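Local coordinates for protein catechol 2,3-dioxygenase (Rhodococcus sp., PDB 2WL9) that probably cleaves the aromatic ring of catechol-type substrates with dioxygen at an iron centre, as a type I extradiol dioxygenase in aromatic hydrocarbon breakdown, at residues C[242-247]-C[279-284]. Sequence-based numbering, arbitrary orientation.
Sequences GKHSND and LRDIFG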
ATOM      1  N   GLY C 242     -12.843  14.836  27.865  1.00 23.18           N
ATOM      2  CA  GLY C 242     -13.941  14.118  27.231  1.00 23.01           C
ATOM      3  C   GLY C 242     -13.956  14.261  25.721  1.00 22.63           C
ATOM      4  O   GLY C 242     -12.947  14.625  25.100  1.00 22.16           O
ATOM      5  N   LYS C 243     -15.112  13.967  25.131  1.00 22.87           N
ATOM      6  CA  LYS C 243     -15.274  13.998  23.685  1.00 22.91           C
ATOM      7  C   LYS C 243     -16.624  14.559  23.277  1.00 22.89           C
ATOM      8  O   LYS C 243     -17.667  14.061  23.708  1.00 22.87           O
ATOM      9  CB  LYS C 243     -15.150  12.595  23.092  1.00 23.14           C
ATOM     10  CG  LYS C 243     -13.748  12.096  22.920  1.00 24.04           C
ATOM     11  CD  LYS C 243     -13.739  10.987  21.892  1.00 23.64           C
ATOM     12  CE  LYS C 243     -12.364  10.382  21.739  1.00 25.23           C
ATOM     13  NZ  LYS C 243     -12.466   9.105  20.991  1.00 25.99           N
ATOM     14  N   HIS C 244     -16.592  15.587  22.436  1.00 22.56           N
ATOM     15  CA  HIS C 244     -17.789  16.071  21.764  1.00 22.68           C
ATOM     16  C   HIS C 244     -18.164  15.074  20.668  1.00 22.58           C
ATOM     17  O   HIS C 244     -17.289  14.417  20.097  1.00 22.31           O
ATOM     18  CB  HIS C 244     -17.536  17.442  21.136  1.00 22.77           C
ATOM     19  CG  HIS C 244     -17.135  18.501  22.113  1.00 22.96           C
ATOM     20  ND1 HIS C 244     -17.978  18.959  23.104  1.00 24.49           N
ATOM     21  CD2 HIS C 244     -15.990  19.215  22.233  1.00 23.24           C
ATOM     22  CE1 HIS C 244     -17.362  19.892  23.806  1.00 24.82           C
ATOM     23  NE2 HIS C 244     -16.156  20.069  23.297  1.00 25.01           N
ATOM     24  N   SER C 245     -19.457  14.963  20.369  1.00 22.28           N
ATOM     25  CA  SER C 245     -19.906  14.052  19.314  1.00 22.24           C
ATOM     26  C   SER C 245     -19.550  14.541  17.909  1.00 22.23           C
ATOM     27  O   SER C 245     -19.479  13.740  16.968  1.00 22.36           O
ATOM     28  CB  SER C 245     -21.407  13.777  19.423  1.00 22.36           C
ATOM     29  OG  SER C 245     -21.712  13.154  20.653  1.00 22.17           O
ATOM     30  N   ASN C 246     -19.312  15.844  17.761  1.00 22.09           N
ATOM     31  CA  ASN C 246     -19.009  16.381  16.439  1.00 22.20           C
ATOM     32  C   ASN C 246     -17.570  16.159  15.962  1.00 22.19           C
ATOM     33  O   ASN C 246     -17.362  15.540  14.916  1.00 22.34           O
ATOM     34  CB  ASN C 246     -19.504  17.834  16.252  1.00 22.13           C
ATOM     35  CG  ASN C 246     -18.857  18.843  17.208  1.00 21.98           C
ATOM     36  OD1 ASN C 246     -18.204  18.491  18.185  1.00 21.92           O
ATOM     37  ND2 ASN C 246     -19.056  20.127  16.913  1.00 22.49           N
ATOM     38  N   ASP C 247     -16.580  16.640  16.710  1.00 22.19           N
ATOM     39  CA  ASP C 247     -15.195  16.468  16.275  1.00 22.14           C
ATOM     40  C   ASP C 247     -14.592  15.153  16.758  1.00 22.32           C
ATOM     41  O   ASP C 247     -13.570  14.718  16.231  1.00 22.35           O
ATOM     42  CB  ASP C 247     -14.307  17.664  16.660  1.00 22.31           C
ATOM     43  CG  ASP C 247     -14.362  18.006  18.143  1.00 22.27           C
ATOM     44  OD1 ASP C 247     -14.806  17.171  18.964  1.00 23.95           O
ATOM     45  OD2 ASP C 247     -13.942  19.134  18.490  1.00 22.59           O
ATOM     46  N   LEU C 279     -27.326  15.634  19.978  1.00 19.80           N
ATOM     47  CA  LEU C 279     -28.062  16.161  21.128  1.00 21.35           C
ATOM     48  C   LEU C 279     -27.205  16.186  22.386  1.00 21.86           C
ATOM     49  O   LEU C 279     -27.562  16.835  23.380  1.00 21.93           O
ATOM     50  CB  LEU C 279     -29.361  15.387  21.358  1.00 21.48           C
ATOM     51  CG  LEU C 279     -30.397  15.319  20.235  1.00 21.52           C
ATOM     52  CD1 LEU C 279     -31.609  14.566  20.744  1.00 22.31           C
ATOM     53  CD2 LEU C 279     -30.803  16.702  19.721  1.00 20.98           C
ATOM     54  N   ARG C 280     -26.062  15.505  22.326  1.00 22.33           N
ATOM     55  CA  ARG C 280     -25.139  15.419  23.461  1.00 23.00           C
ATOM     56  C   ARG C 280     -23.729  14.997  23.041  1.00 23.11           C
ATOM     57  O   ARG C 280     -23.498  14.659  21.881  1.00 22.99           O
ATOM     58  CB  ARG C 280     -25.681  14.467  24.538  1.00 23.25           C
ATOM     59  CG  ARG C 280     -25.784  13.008  24.112  1.00 24.03           C
ATOM     60  CD  ARG C 280     -25.878  12.104  25.326  1.00 25.41           C
ATOM     61  NE  ARG C 280     -24.553  11.664  25.762  1.00 25.48           N
ATOM     62  CZ  ARG C 280     -24.322  10.890  26.820  1.00 25.59           C
ATOM     63  NH1 ARG C 280     -25.329  10.482  27.586  1.00 25.22           N
ATOM     64  NH2 ARG C 280     -23.078  10.531  27.115  1.00 23.83           N
ATOM     65  N   ASP C 281     -22.808  15.028  24.008  1.00 23.87           N
ATOM     66  CA  ASP C 281     -21.415  14.609  23.849  1.00 24.05           C
ATOM     67  C   ASP C 281     -21.273  13.102  24.089  1.00 23.92           C
ATOM     68  O   ASP C 281     -22.201  12.454  24.585  1.00 24.16           O
ATOM     69  CB  ASP C 281     -20.540  15.338  24.874  1.00 24.33           C
ATOM     70  CG  ASP C 281     -20.191  16.764  24.467  1.00 26.26           C
ATOM     71  OD1 ASP C 281     -20.674  17.263  23.425  1.00 28.20           O
ATOM     72  OD2 ASP C 281     -19.398  17.380  25.211  1.00 29.39           O
ATOM     73  N   ILE C 282     -20.106  12.552  23.751  1.00 23.62           N
ATOM     74  CA  ILE C 282     -19.862  11.104  23.868  1.00 23.89           C
ATOM     75  C   ILE C 282     -19.581  10.691  25.314  1.00 23.93           C
ATOM     76  O   ILE C 282     -20.335   9.905  25.890  1.00 24.42           O
ATOM     77  CB  ILE C 282     -18.733  10.605  22.909  1.00 23.30           C
ATOM     78  CG1 ILE C 282     -18.967  11.119  21.488  1.00 23.46           C
ATOM     79  CG2 ILE C 282     -18.665   9.060  22.901  1.00 24.34           C
ATOM     80  CD1 ILE C 282     -17.826  10.819  20.493  1.00 22.25           C
ATOM     81  N   PHE C 283     -18.502  11.220  25.894  1.00 23.99           N
ATOM     82  CA  PHE C 283     -18.157  10.954  27.297  1.00 24.13           C
ATOM     83  C   PHE C 283     -17.389  12.124  27.922  1.00 24.32           C
ATOM     84  O   PHE C 283     -16.967  13.041  27.218  1.00 23.70           O
ATOM     85  CB  PHE C 283     -17.378   9.632  27.448  1.00 24.00           C
ATOM     86  CG  PHE C 283     -16.032   9.621  26.766  1.00 23.50           C
ATOM     87  CD1 PHE C 283     -15.891   9.086  25.487  1.00 23.07           C
ATOM     88  CD2 PHE C 283     -14.903  10.132  27.403  1.00 23.29           C
ATOM     89  CE1 PHE C 283     -14.645   9.071  24.850  1.00 22.50           C
ATOM     90  CE2 PHE C 283     -13.657  10.125  26.768  1.00 22.78           C
ATOM     91  CZ  PHE C 283     -13.530   9.595  25.498  1.00 22.32           C
ATOM     92  N   GLY C 284     -17.220  12.083  29.244  1.00 24.89           N
ATOM     93  CA  GLY C 284     -16.480  13.114  29.968  1.00 25.80           C
ATOM     94  C   GLY C 284     -17.030  14.507  29.730  1.00 26.43           C
ATOM     95  O   GLY C 284     -18.232  14.674  29.543  1.00 26.53           O
TER
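Beside the iron site of this extradiol dioxygenase, His244 and Asp281 meet where a short, weakly bonded antiparallel pairing, 242-243 against 283-284, runs out into loops. One of its links is the bond from Lys243 N to Phe283 O, 2.9 Å long with an N-H...O angle of 161°; the carbonyl Lys243 O is taken instead by Ile282 N, also at 2.9 Å. Gly242 and Gly284 form a non-hydrogen-bonded pair whose CA atoms are 3.9 Å apart, the two backbones coming close with no side chain between them, and Gly242 CA is also near Phe283 O. The Lys243 chain, extended beyond CG, crosses Phe283 obliquely: its CB sits over one ring face in a CH-pi contact, displaced toward the rim, and its CG is 3.6 Å from Phe283 CZ. Its ammonium continues to a salt bridge with Asp221 of a second subunit, tying the pairing to the assembly. Ser245 OG donates to Arg280 O at 2.6 Å, while Ile282 CG1 approaches the same hydroxyl. Arg280 turns back on its own segment, with NE bonding Asp281 O at 2.7 Å within the guanidinium plane. At the imidazole, Asp281 lies alongside His244, both side chains pointing the same way, its carboxylate plane turned 79° from the ring. Asp281 OD1, in the ring plane, takes weak bonds from His244 ND1 at 3.2 Å and from Tyr175 OH; OD2 stands obliquely to the ring, 3.0 Å from ND1. The other ring nitrogen, NE2, bonds the hydroxyl of Tyr253, which belongs to the iron site with His149, His212 and Glu263. Asp281 thus probably helps to orient a second-shell imidazole; this chain of polar contacts links the 279-284 loop to the metal's surroundings.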